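Long-range contacts in beta-galactosidase (Geobacillus stearothermophilus, PDB 4OIF), which probably hydrolyses terminal non-reducing beta-D-galactose residues from beta-D-galactosides as a zinc-binding, homotrimeric member of glycoside hydrolase family 42: residues A[8-13]-A[149-154]; A[87-92]-A[135-140]; A[405-410]-A[633-638]. One frame throughout, in Å; residues are numbered along the deposited sequence. Where two conformers were deposited one is given.

Interaction 1 (A[8-13]-A[149-154])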
ATOM      1  N   TYR A   8     -41.069 -25.013  -8.938  1.00 27.09           N
ATOM      2  CA  TYR A   8     -39.876 -25.842  -8.771  1.00 23.15           C
ATOM      3  C   TYR A   8     -38.785 -25.486  -9.778  1.00 21.11           C
ATOM      4  O   TYR A   8     -39.052 -25.339 -10.973  1.00 32.81           O
ATOM      5  CB  TYR A   8     -40.242 -27.320  -8.893  1.00 28.75           C
ATOM      6  CG  TYR A   8     -41.191 -27.817  -7.818  1.00 29.16           C
ATOM      7  CD1 TYR A   8     -40.712 -28.490  -6.695  1.00 30.60           C
ATOM      8  CD2 TYR A   8     -42.562 -27.621  -7.929  1.00 24.53           C
ATOM      9  CE1 TYR A   8     -41.573 -28.952  -5.715  1.00 35.96           C
ATOM     10  CE2 TYR A   8     -43.433 -28.079  -6.949  1.00 32.58           C
ATOM     11  CZ  TYR A   8     -42.933 -28.743  -5.847  1.00 35.19           C
ATOM     12  OH  TYR A   8     -43.792 -29.199  -4.875  1.00 48.48           O
ATOM     13  N   THR A   9     -37.553 -25.352  -9.300  1.00 20.93           N
ATOM     14  CA  THR A   9     -36.465 -24.933 -10.177  1.00 28.89           C
ATOM     15  C   THR A   9     -35.737 -26.140 -10.763  1.00 22.99           C
ATOM     16  O   THR A   9     -35.090 -26.030 -11.804  1.00 25.25           O
ATOM     17  CB  THR A   9     -35.455 -24.001  -9.445  1.00 27.40           C
ATOM     18  OG1 THR A   9     -34.940 -24.651  -8.274  1.00 16.80           O
ATOM     19  CG2 THR A   9     -36.124 -22.682  -9.047  1.00 17.93           C
ATOM     20  N   THR A  10     -35.838 -27.288 -10.094  1.00 18.54           N
ATOM     21  CA  THR A  10     -35.296 -28.536 -10.630  1.00 23.43           C
ATOM     22  C   THR A  10     -36.311 -29.652 -10.494  1.00 24.68           C
ATOM     23  O   THR A  10     -37.397 -29.457  -9.944  1.00 21.71           O
ATOM     24  CB  THR A  10     -33.995 -28.995  -9.926  1.00 13.55           C
ATOM     25  OG1 THR A  10     -34.319 -29.816  -8.798  1.00 22.58           O
ATOM     26  CG2 THR A  10     -33.186 -27.822  -9.465  1.00 20.38           C
ATOM     27  N   GLN A  11     -35.925 -30.826 -10.986  1.00 26.48           N
ATOM     28  CA  GLN A  11     -36.762 -32.021 -10.942  1.00 30.50           C
ATOM     29  C   GLN A  11     -36.824 -32.611  -9.528  1.00 23.11           C
ATOM     30  O   GLN A  11     -37.553 -33.565  -9.280  1.00 27.93           O
ATOM     31  CB  GLN A  11     -36.232 -33.069 -11.933  1.00 18.78           C
ATOM     32  CG  GLN A  11     -37.279 -34.010 -12.472  1.00 41.59           C
ATOM     33  CD  GLN A  11     -38.188 -33.339 -13.492  1.00 56.31           C
ATOM     34  OE1 GLN A  11     -37.870 -32.270 -14.018  1.00 55.73           O
ATOM     35  NE2 GLN A  11     -39.328 -33.966 -13.773  1.00 64.66           N
ATOM     36  N   ALA A  12     -36.047 -32.045  -8.608  1.00 19.09           N
ATOM     37  CA  ALA A  12     -35.968 -32.575  -7.255  1.00 19.15           C
ATOM     38  C   ALA A  12     -37.108 -32.076  -6.379  1.00 22.12           C
ATOM     39  O   ALA A  12     -37.384 -30.880  -6.326  1.00 29.89           O
ATOM     40  CB  ALA A  12     -34.642 -32.216  -6.626  1.00 20.42           C
ATOM     41  N   ASN A  13     -37.761 -33.009  -5.692  1.00 24.41           N
ATOM     42  CA  ASN A  13     -38.813 -32.682  -4.732  1.00 22.74           C
ATOM     43  C   ASN A  13     -38.239 -32.677  -3.324  1.00 25.89           C
ATOM     44  O   ASN A  13     -38.940 -32.938  -2.342  1.00 27.59           O
ATOM     45  CB  ASN A  13     -39.977 -33.680  -4.829  1.00 19.83           C
ATOM     46  CG  ASN A  13     -39.605 -35.071  -4.319  1.00 29.42           C
ATOM     47  OD1 ASN A  13     -38.463 -35.516  -4.458  1.00 35.49           O
ATOM     48  ND2 ASN A  13     -40.573 -35.762  -3.722  1.00 40.34           N
ATOM     49  N   ALA A 149     -29.161 -39.745 -12.904  1.00  9.26           N
ATOM     50  CA  ALA A 149     -28.591 -38.916 -11.839  1.00  7.18           C
ATOM     51  C   ALA A 149     -28.409 -37.452 -12.232  1.00  9.23           C
ATOM     52  O   ALA A 149     -28.229 -36.598 -11.365  1.00 10.27           O
ATOM     53  CB  ALA A 149     -27.261 -39.480 -11.377  1.00  4.73           C
ATOM     54  N   LEU A 150     -28.458 -37.150 -13.524  1.00  9.45           N
ATOM     55  CA  LEU A 150     -28.215 -35.777 -13.968  1.00 10.92           C
ATOM     56  C   LEU A 150     -29.329 -34.851 -13.520  1.00  7.87           C
ATOM     57  O   LEU A 150     -30.497 -35.113 -13.778  1.00 13.27           O
ATOM     58  CB  LEU A 150     -28.057 -35.697 -15.488  1.00  7.93           C
ATOM     59  CG  LEU A 150     -27.744 -34.274 -15.968  1.00 10.07           C
ATOM     60  CD1 LEU A 150     -26.507 -33.764 -15.266  1.00  9.49           C
ATOM     61  CD2 LEU A 150     -27.575 -34.197 -17.488  1.00  9.85           C
ATOM     62  N   LEU A 151     -28.966 -33.762 -12.857  1.00 11.14           N
ATOM     63  CA  LEU A 151     -29.971 -32.855 -12.314  1.00 15.91           C
ATOM     64  C   LEU A 151     -29.977 -31.480 -12.964  1.00  8.89           C
ATOM     65  O   LEU A 151     -31.028 -30.929 -13.289  1.00 12.45           O
ATOM     66  CB  LEU A 151     -29.773 -32.671 -10.812  1.00  9.76           C
ATOM     67  CG  LEU A 151     -30.933 -31.919 -10.166  1.00  8.72           C
ATOM     68  CD1 LEU A 151     -32.163 -32.818 -10.124  1.00 12.11           C
ATOM     69  CD2 LEU A 151     -30.581 -31.409  -8.774  1.00 11.22           C
ATOM     70  N   MET A 152     -28.789 -30.932 -13.141  1.00 11.51           N
ATOM     71  CA  MET A 152     -28.642 -29.547 -13.558  0.81 10.35           C
ATOM     72  C   MET A 152     -27.245 -29.322 -14.135  1.00  9.52           C
ATOM     73  O   MET A 152     -26.302 -30.047 -13.808  1.00 12.76           O
ATOM     74  CB  MET A 152     -28.912 -28.624 -12.360  0.81 11.19           C
ATOM     75  CG  MET A 152     -28.910 -27.122 -12.625  0.81 10.88           C
ATOM     76  SD  MET A 152     -29.417 -26.205 -11.131  0.81  9.61           S
ATOM     77  CE  MET A 152     -28.357 -26.948  -9.897  0.81  7.56           C
ATOM     78  N   TRP A 153     -27.123 -28.338 -15.016  1.00 10.58           N
ATOM     79  CA  TRP A 153     -25.830 -27.940 -15.526  1.00  6.89           C
ATOM     80  C   TRP A 153     -25.280 -26.784 -14.686  1.00  9.73           C
ATOM     81  O   TRP A 153     -26.004 -25.840 -14.357  1.00 11.38           O
ATOM     82  CB  TRP A 153     -25.927 -27.534 -16.993  1.00  8.84           C
ATOM     83  CG  TRP A 153     -26.188 -28.669 -17.933  1.00  7.02           C
ATOM     84  CD1 TRP A 153     -27.364 -28.971 -18.546  1.00  4.70           C
ATOM     85  CD2 TRP A 153     -25.239 -29.637 -18.385  1.00  5.67           C
ATOM     86  NE1 TRP A 153     -27.213 -30.072 -19.346  1.00  6.79           N
ATOM     87  CE2 TRP A 153     -25.915 -30.501 -19.264  1.00  5.59           C
ATOM     88  CE3 TRP A 153     -23.880 -29.859 -18.131  1.00  7.11           C
ATOM     89  CZ2 TRP A 153     -25.283 -31.576 -19.884  1.00  6.41           C
ATOM     90  CZ3 TRP A 153     -23.254 -30.915 -18.747  1.00  2.76           C
ATOM     91  CH2 TRP A 153     -23.952 -31.763 -19.615  1.00 10.33           C
ATOM     92  N   HIS A 154     -23.994 -26.882 -14.358  1.00  6.62           N
ATOM     93  CA  HIS A 154     -23.245 -25.871 -13.622  1.00  8.73           C
ATOM     94  C   HIS A 154     -22.240 -25.282 -14.617  1.00  8.55           C
ATOM     95  O   HIS A 154     -21.130 -25.778 -14.763  1.00 10.29           O
ATOM     96  CB  HIS A 154     -22.586 -26.532 -12.390  1.00  7.40           C
ATOM     97  CG  HIS A 154     -21.693 -25.644 -11.572  1.00 11.63           C
ATOM     98  ND1 HIS A 154     -20.632 -24.936 -12.102  1.00  8.49           N
ATOM     99  CD2 HIS A 154     -21.640 -25.443 -10.230  1.00 12.26           C
ATOM    100  CE1 HIS A 154     -20.000 -24.299 -11.130  1.00 15.83           C
ATOM    101  NE2 HIS A 154     -20.585 -24.597  -9.984  1.00 11.09           N
TER
HETATM  102  O   HOH W   1     -33.631 -31.152 -12.932  1.00 15.65           O

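Interaction 2 (A[87-92]-A[135-140])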
ATOM      1  N   ALA A  87     -20.954 -30.025 -14.067  1.00  4.30           N
ATOM      2  CA  ALA A  87     -20.387 -28.755 -14.463  1.00  5.87           C
ATOM      3  C   ALA A  87     -19.637 -28.882 -15.772  1.00  8.31           C
ATOM      4  O   ALA A  87     -19.058 -29.936 -16.062  1.00  8.78           O
ATOM      5  CB  ALA A  87     -19.457 -28.226 -13.382  1.00  8.82           C
ATOM      6  N   THR A  88     -19.649 -27.809 -16.561  1.00  4.15           N
ATOM      7  CA  THR A  88     -18.723 -27.697 -17.679  1.00  5.36           C
ATOM      8  C   THR A  88     -17.380 -27.172 -17.157  1.00  9.03           C
ATOM      9  O   THR A  88     -17.336 -26.397 -16.209  1.00  7.78           O
ATOM     10  CB  THR A  88     -19.265 -26.794 -18.768  1.00  7.17           C
ATOM     11  OG1 THR A  88     -19.310 -25.441 -18.295  1.00  7.40           O
ATOM     12  CG2 THR A  88     -20.669 -27.258 -19.165  1.00  5.63           C
ATOM     13  N   PRO A  89     -16.277 -27.614 -17.769  1.00  7.79           N
ATOM     14  CA  PRO A  89     -14.973 -27.401 -17.142  1.00  5.83           C
ATOM     15  C   PRO A  89     -14.236 -26.136 -17.567  1.00  9.98           C
ATOM     16  O   PRO A  89     -13.041 -26.035 -17.276  1.00 11.38           O
ATOM     17  CB  PRO A  89     -14.187 -28.640 -17.589  1.00  7.05           C
ATOM     18  CG  PRO A  89     -14.721 -28.912 -18.958  1.00  6.32           C
ATOM     19  CD  PRO A  89     -16.193 -28.537 -18.916  1.00  4.10           C
ATOM     20  N   SER A  90     -14.907 -25.203 -18.241  1.00  8.69           N
ATOM     21  CA  SER A  90     -14.228 -24.016 -18.777  1.00  7.50           C
ATOM     22  C   SER A  90     -13.533 -23.163 -17.704  1.00  7.40           C
ATOM     23  O   SER A  90     -12.677 -22.345 -18.027  1.00  9.61           O
ATOM     24  CB  SER A  90     -15.214 -23.146 -19.557  1.00  6.37           C
ATOM     25  OG  SER A  90     -16.265 -22.704 -18.719  1.00  4.81           O
ATOM     26  N   GLY A  91     -13.898 -23.359 -16.441  1.00  7.23           N
ATOM     27  CA  GLY A  91     -13.264 -22.668 -15.331  1.00  7.69           C
ATOM     28  C   GLY A  91     -11.745 -22.761 -15.246  1.00  5.37           C
ATOM     29  O   GLY A  91     -11.104 -21.870 -14.699  1.00 11.25           O
ATOM     30  N   ALA A  92     -11.160 -23.825 -15.780  1.00  4.41           N
ATOM     31  CA  ALA A  92      -9.698 -23.939 -15.813  1.00  9.61           C
ATOM     32  C   ALA A  92      -9.197 -24.815 -16.965  1.00  8.91           C
ATOM     33  O   ALA A  92      -9.367 -26.044 -16.950  1.00  7.81           O
ATOM     34  CB  ALA A  92      -9.178 -24.481 -14.479  1.00  6.52           C
ATOM     35  N   HIS A 135     -17.159 -27.703 -27.509  1.00 11.59           N
ATOM     36  CA  HIS A 135     -17.045 -29.091 -27.944  1.00  8.59           C
ATOM     37  C   HIS A 135     -17.021 -30.078 -26.774  1.00 10.09           C
ATOM     38  O   HIS A 135     -17.727 -31.100 -26.782  1.00  7.06           O
ATOM     39  CB  HIS A 135     -15.797 -29.288 -28.794  1.00  9.69           C
ATOM     40  CG  HIS A 135     -15.626 -30.695 -29.274  1.00 15.16           C
ATOM     41  ND1 HIS A 135     -16.560 -31.326 -30.069  1.00 15.15           N
ATOM     42  CD2 HIS A 135     -14.653 -31.608 -29.039  1.00 12.91           C
ATOM     43  CE1 HIS A 135     -16.160 -32.560 -30.318  1.00 18.45           C
ATOM     44  NE2 HIS A 135     -15.004 -32.755 -29.707  1.00 18.52           N
ATOM     45  N   ILE A 136     -16.206 -29.796 -25.766  1.00  7.76           N
ATOM     46  CA  ILE A 136     -16.221 -30.695 -24.628  1.00  5.53           C
ATOM     47  C   ILE A 136     -17.594 -30.643 -23.914  1.00  8.24           C
ATOM     48  O   ILE A 136     -18.086 -31.661 -23.409  1.00 11.01           O
ATOM     49  CB  ILE A 136     -15.071 -30.393 -23.663  1.00  9.21           C
ATOM     50  CG1 ILE A 136     -14.930 -31.533 -22.658  1.00 10.03           C
ATOM     51  CG2 ILE A 136     -15.248 -29.048 -22.976  1.00  5.88           C
ATOM     52  CD1 ILE A 136     -13.595 -31.541 -21.976  1.00 12.87           C
ATOM     53  N   ASN A 137     -18.241 -29.483 -23.904  1.00  4.53           N
ATOM     54  CA  ASN A 137     -19.591 -29.434 -23.371  1.00  5.07           C
ATOM     55  C   ASN A 137     -20.483 -30.385 -24.144  1.00  9.22           C
ATOM     56  O   ASN A 137     -21.272 -31.139 -23.559  1.00  8.90           O
ATOM     57  CB  ASN A 137     -20.141 -28.020 -23.421  1.00  6.73           C
ATOM     58  CG  ASN A 137     -19.459 -27.113 -22.435  1.00  6.87           C
ATOM     59  OD1 ASN A 137     -18.477 -27.500 -21.808  1.00 11.51           O
ATOM     60  ND2 ASN A 137     -19.960 -25.899 -22.298  1.00  9.40           N
ATOM     61  N   ARG A 138     -20.315 -30.395 -25.462  1.00  9.57           N
ATOM     62  CA  ARG A 138     -21.084 -31.306 -26.295  1.00  8.25           C
ATOM     63  C   ARG A 138     -20.809 -32.780 -25.972  1.00 10.65           C
ATOM     64  O   ARG A 138     -21.743 -33.563 -25.878  1.00 16.95           O
ATOM     65  CB  ARG A 138     -20.814 -31.034 -27.763  1.00 13.84           C
ATOM     66  CG  ARG A 138     -21.576 -31.940 -28.702  1.00 16.65           C
ATOM     67  CD  ARG A 138     -21.415 -31.473 -30.121  1.00 11.95           C
ATOM     68  NE  ARG A 138     -21.970 -30.137 -30.310  1.00  8.03           N
ATOM     69  CZ  ARG A 138     -23.262 -29.900 -30.516  1.00 22.11           C
ATOM     70  NH1 ARG A 138     -24.122 -30.911 -30.554  1.00 16.36           N
ATOM     71  NH2 ARG A 138     -23.692 -28.654 -30.681  1.00 23.71           N
ATOM     72  N   LEU A 139     -19.546 -33.163 -25.796  1.00  8.35           N
ATOM     73  CA  LEU A 139     -19.245 -34.555 -25.455  1.00  9.99           C
ATOM     74  C   LEU A 139     -19.919 -34.910 -24.136  1.00 11.37           C
ATOM     75  O   LEU A 139     -20.493 -35.998 -23.985  1.00 10.17           O
ATOM     76  CB  LEU A 139     -17.729 -34.806 -25.368  1.00  7.95           C
ATOM     77  CG  LEU A 139     -16.948 -34.673 -26.686  1.00 12.59           C
ATOM     78  CD1 LEU A 139     -15.451 -34.890 -26.485  1.00  8.85           C
ATOM     79  CD2 LEU A 139     -17.479 -35.621 -27.747  1.00  6.25           C
ATOM     80  N   LEU A 140     -19.860 -33.980 -23.186  1.00  9.65           N
ATOM     81  CA  LEU A 140     -20.485 -34.216 -21.890  1.00 12.99           C
ATOM     82  C   LEU A 140     -21.992 -34.435 -22.027  1.00 13.91           C
ATOM     83  O   LEU A 140     -22.514 -35.413 -21.489  1.00 12.54           O
ATOM     84  CB  LEU A 140     -20.207 -33.061 -20.928  1.00  9.20           C
ATOM     85  CG  LEU A 140     -18.825 -33.055 -20.263  1.00 15.66           C
ATOM     86  CD1 LEU A 140     -18.590 -31.722 -19.588  1.00  5.44           C
ATOM     87  CD2 LEU A 140     -18.653 -34.214 -19.275  1.00  3.73           C
TER

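Interaction 3 (A[405-410]-A[633-638])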
ATOM      1  N   VAL A 405     -39.636 -26.814  -0.519  1.00  8.35           N
ATOM      2  CA  VAL A 405     -39.119 -26.811  -1.884  1.00 15.29           C
ATOM      3  C   VAL A 405     -40.100 -26.174  -2.868  1.00 17.97           C
ATOM      4  O   VAL A 405     -41.264 -26.573  -2.963  1.00 17.91           O
ATOM      5  CB  VAL A 405     -38.779 -28.237  -2.364  1.00 14.61           C
ATOM      6  CG1 VAL A 405     -38.371 -28.223  -3.836  1.00 11.56           C
ATOM      7  CG2 VAL A 405     -37.675 -28.827  -1.507  1.00  9.50           C
ATOM      8  N   GLY A 406     -39.623 -25.165  -3.585  1.00 16.55           N
ATOM      9  CA  GLY A 406     -40.430 -24.492  -4.584  1.00 17.01           C
ATOM     10  C   GLY A 406     -41.344 -23.410  -4.044  1.00 12.77           C
ATOM     11  O   GLY A 406     -41.988 -22.713  -4.823  1.00 14.59           O
ATOM     12  N   THR A 407     -41.420 -23.262  -2.724  1.00  8.77           N
ATOM     13  CA  THR A 407     -42.230 -22.180  -2.167  1.00 17.05           C
ATOM     14  C   THR A 407     -41.579 -20.817  -2.398  1.00 14.71           C
ATOM     15  O   THR A 407     -40.348 -20.672  -2.329  1.00 10.70           O
ATOM     16  CB  THR A 407     -42.474 -22.350  -0.650  1.00 15.67           C
ATOM     17  OG1 THR A 407     -41.214 -22.439   0.034  1.00 12.77           O
ATOM     18  CG2 THR A 407     -43.308 -23.597  -0.377  1.00 14.91           C
ATOM     19  N   ASN A 408     -42.418 -19.824  -2.659  1.00  9.01           N
ATOM     20  CA  ASN A 408     -41.964 -18.450  -2.831  1.00  9.28           C
ATOM     21  C   ASN A 408     -42.252 -17.604  -1.596  1.00 17.62           C
ATOM     22  O   ASN A 408     -42.636 -18.137  -0.545  1.00 16.16           O
ATOM     23  CB  ASN A 408     -42.614 -17.840  -4.071  1.00 12.48           C
ATOM     24  CG  ASN A 408     -42.184 -18.548  -5.357  1.00 27.28           C
ATOM     25  OD1 ASN A 408     -41.051 -18.377  -5.827  1.00 23.44           O
ATOM     26  ND2 ASN A 408     -43.081 -19.351  -5.924  1.00 19.20           N
ATOM     27  N   ARG A 409     -42.049 -16.294  -1.707  1.00 10.84           N
ATOM     28  CA  ARG A 409     -42.210 -15.415  -0.550  1.00 12.49           C
ATOM     29  C   ARG A 409     -42.352 -13.961  -0.963  1.00 18.39           C
ATOM     30  O   ARG A 409     -41.406 -13.174  -0.847  1.00 12.02           O
ATOM     31  CB  ARG A 409     -41.036 -15.560   0.415  1.00 12.34           C
ATOM     32  CG  ARG A 409     -39.676 -15.769  -0.241  1.00 11.51           C
ATOM     33  CD  ARG A 409     -38.575 -15.552   0.773  1.00  7.41           C
ATOM     34  NE  ARG A 409     -38.517 -14.147   1.160  1.00  9.14           N
ATOM     35  CZ  ARG A 409     -38.006 -13.704   2.300  1.00  8.56           C
ATOM     36  NH1 ARG A 409     -37.518 -14.561   3.184  1.00  9.48           N
ATOM     37  NH2 ARG A 409     -37.987 -12.402   2.556  1.00  7.83           N
ATOM     38  N   PRO A 410     -43.552 -13.597  -1.422  1.00 15.67           N
ATOM     39  CA  PRO A 410     -43.810 -12.267  -1.970  1.00 13.60           C
ATOM     40  C   PRO A 410     -43.588 -11.195  -0.920  1.00 16.09           C
ATOM     41  O   PRO A 410     -43.903 -11.386   0.255  1.00 12.28           O
ATOM     42  CB  PRO A 410     -45.284 -12.335  -2.396  1.00 12.28           C
ATOM     43  CG  PRO A 410     -45.590 -13.799  -2.505  1.00 19.34           C
ATOM     44  CD  PRO A 410     -44.767 -14.427  -1.411  1.00 18.32           C
ATOM     45  N   ARG A 633     -41.362 -18.560   4.278  1.00  9.03           N
ATOM     46  CA  ARG A 633     -41.733 -18.904   2.914  1.00 16.67           C
ATOM     47  C   ARG A 633     -43.179 -19.361   2.910  1.00 18.02           C
ATOM     48  O   ARG A 633     -43.664 -19.902   3.887  1.00 24.11           O
ATOM     49  CB  ARG A 633     -40.801 -19.968   2.354  1.00 11.69           C
ATOM     50  CG  ARG A 633     -39.397 -19.416   2.173  1.00 10.48           C
ATOM     51  CD  ARG A 633     -38.437 -20.439   1.693  1.00  7.67           C
ATOM     52  NE  ARG A 633     -38.733 -20.871   0.336  1.00 10.30           N
ATOM     53  CZ  ARG A 633     -37.948 -21.691  -0.344  1.00 13.51           C
ATOM     54  NH1 ARG A 633     -36.837 -22.143   0.229  1.00 10.52           N
ATOM     55  NH2 ARG A 633     -38.270 -22.059  -1.580  1.00 12.12           N
ATOM     56  N   GLN A 634     -43.882 -19.112   1.820  1.00 19.90           N
ATOM     57  CA  GLN A 634     -45.314 -19.317   1.821  1.00 15.94           C
ATOM     58  C   GLN A 634     -45.741 -20.325   0.774  1.00 17.69           C
ATOM     59  O   GLN A 634     -45.419 -20.187  -0.405  1.00 22.32           O
ATOM     60  CB  GLN A 634     -46.028 -17.983   1.604  1.00 17.30           C
ATOM     61  CG  GLN A 634     -45.494 -16.881   2.497  1.00 13.21           C
ATOM     62  CD  GLN A 634     -46.435 -15.698   2.615  1.00 15.41           C
ATOM     63  OE1 GLN A 634     -46.312 -14.714   1.891  1.00 21.44           O
ATOM     64  NE2 GLN A 634     -47.377 -15.789   3.540  1.00 21.89           N
ATOM     65  N   ALA A 635     -46.457 -21.349   1.226  1.00 27.98           N
ATOM     66  CA  ALA A 635     -47.048 -22.355   0.350  1.00 22.67           C
ATOM     67  C   ALA A 635     -48.541 -22.046   0.174  1.00 25.38           C
ATOM     68  O   ALA A 635     -49.080 -21.201   0.889  1.00 23.85           O
ATOM     69  CB  ALA A 635     -46.836 -23.744   0.930  1.00 25.97           C
ATOM     70  N   PRO A 636     -49.212 -22.702  -0.790  1.00 28.14           N
ATOM     71  CA  PRO A 636     -50.652 -22.442  -0.911  1.00 25.43           C
ATOM     72  C   PRO A 636     -51.396 -22.763   0.381  1.00 29.38           C
ATOM     73  O   PRO A 636     -52.207 -21.970   0.854  1.00 24.39           O
ATOM     74  CB  PRO A 636     -51.087 -23.386  -2.033  1.00 26.85           C
ATOM     75  CG  PRO A 636     -49.855 -23.635  -2.828  1.00 32.25           C
ATOM     76  CD  PRO A 636     -48.727 -23.616  -1.842  1.00 29.96           C
ATOM     77  N   GLU A 637     -51.078 -23.918   0.955  1.00 28.16           N
ATOM     78  CA  GLU A 637     -51.755 -24.420   2.137  1.00 25.73           C
ATOM     79  C   GLU A 637     -51.196 -23.903   3.467  1.00 30.04           C
ATOM     80  O   GLU A 637     -51.893 -23.960   4.479  1.00 34.45           O
ATOM     81  CB  GLU A 637     -51.713 -25.951   2.138  1.00 20.71           C
ATOM     82  CG  GLU A 637     -50.334 -26.564   2.390  1.00 34.86           C
ATOM     83  CD  GLU A 637     -49.446 -26.611   1.146  1.00 30.78           C
ATOM     84  OE1 GLU A 637     -49.771 -25.946   0.144  1.00 32.77           O
ATOM     85  OE2 GLU A 637     -48.419 -27.326   1.174  1.00 35.42           O
ATOM     86  N   CYS A 638     -49.957 -23.413   3.486  1.00 22.39           N
ATOM     87  CA  CYS A 638     -49.365 -23.005   4.761  1.00 23.43           C
ATOM     88  C   CYS A 638     -48.145 -22.094   4.694  1.00 19.33           C
ATOM     89  O   CYS A 638     -47.486 -21.950   3.665  1.00 22.43           O
ATOM     90  CB  CYS A 638     -48.983 -24.245   5.568  1.00 26.85           C
ATOM     91  SG  CYS A 638     -47.609 -25.137   4.873  1.00 21.46           S
TER
HETATM   92  O   HOH W   2     -45.150 -20.917  -2.893  1.00 19.03           O

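Interaction 1 (A[8-13]-A[149-154])
The N-terminal loop 8-13, which leads into the first strand of the TIM barrel, passes close to the start of barrel strand 150-154, and L151 and T10 carry most of the meeting. L151 holds its CG anti to the backbone N (chi1 -171°), and this swings the branched end of the side chain toward the loop although its CB sets off to the flank. The two side chains cross at about a right angle, so that both methyls of L151 lie against a single atom, the hydroxyl of T10: CD1 of L151 is 3.9 Å from OG1 of T10 and CD2 is 4.1 Å from it. That hydroxyl is already engaged within its own loop. In an ST turn, T10 OG1 accepts from the backbone N of A12 at 2.8 Å, on a fairly straight bond, so the hydroxyl that L151 packs on already has a polar partner. L151 CD1 also lies 4.3 Å from A12 CB. T10 CG2 points instead to the next residue of the strand, M152, whose side chain packs on L319 and V280 as well. No direct hydrogen bond joins the two segments. One water spans them, accepting from the backbone N of Q11 and donating to the carbonyl O of L151, which lies 2.6 Å from it.

Interaction 2 (A[87-92]-A[135-140])
In this TIM barrel, strand 83-87 runs out into the loop 87-92, and that loop rests on helix 127-144, which precedes the next barrel strand, 150-154. No hydrogen bond crosses between the two segments; the contact is made chiefly by three helix residues, I136, N137 and L140, against T88 and P89. N137 is the one to follow outward. Its CB leaves the helix along the flank of the contact, and with CG anti to the carbonyl carbon (chi1 -70°) the amide comes round to T88. N137 CG meets CG2 of T88 at 3.5 Å. At the tip N137 OD1 presses on the threonine, 3.2 Å from T88 CB, and reaches CD of P89 at 3.8 Å. ND2 also lies beside T88 CG2, but its hydrogen bond goes to E239 on helix 218-246. The T88 hydroxyl is turned to polar partners of its own, S156 N and the same E239, so one carboxylate ties both residues together from a third element. An alanine in place of N137 would remove the amide, and would probably lose both its packing on T88 and one of the bonds that hold E239 in position. Beside this polar cluster P89 meets the helix tip to tip, its ring packed against two aliphatic side chains. P89 CG faces I136 CG2 at 4.1 Å, while P89 CD touches the CD1 methyl of L140 at 4.0 Å.

Interaction 3 (A[405-410]-A[633-638])
R633 sets CG anti to its carbonyl carbon (chi1 -67°) and then bends at chi3 (67°), which carries the guanidinium back toward the loop 405-410. Here the edge strand 628-634 of the C-terminal antiparallel sheet meets the loop that links helix 386-399 to strand 413-416 of the domain assigned to trimerisation. The carbonyl O of T407 takes the arginine edge-on. NH2 of R633 donates to it at 2.6 Å along a lone pair in the carbonyl plane, with the oxygen only 7° out of the guanidinium plane, and NE adds a weak, bent bond to the same oxygen. The T407 side chain crosses the arginine at about a right angle, with OG1 of T407 3.0 Å from R633 NE; the same hydroxyl is hydrogen-bonded to I404 O. The other branch, CG2 of T407, packs on A635 CB at 3.8 Å. Beyond this loop the guanidinium forms a salt bridge to D355 and bonds S354 O and I350 O, so the buried charge is gripped from several directions and its rotation is fixed. A water bridges the two backbones, accepting from N408 N and lying 2.6 Å from Q634 O. The next link is direct: Q634 N gives its hydrogen to N408 O at 2.8 Å, almost exactly straight and nearly along the C=O axis.

Overall arrangement
Interactions 1 and 2 share the barrel: helix 127-144 is followed in the chain by strand 150-154, and their centres lie 18 Å apart. They touch directly, the carbonyl O of H154 lying 3.1 Å from T88 N, probably a hydrogen bond. Interaction 2 is the nearer to the predicted catalytic centre, with the side chain of A87 about 9 Å from that of the probable nucleophile E322; in interaction 1 the side chain of M152 is about 11 Å from that of E322. Interaction 3 lies away from the annotated sites, yet it borders interaction 1 through V405, whose CG1 is 3.8 Å from A12 O. Interactions 2 and 3 do not touch, their nearest atoms being about 20 Å apart.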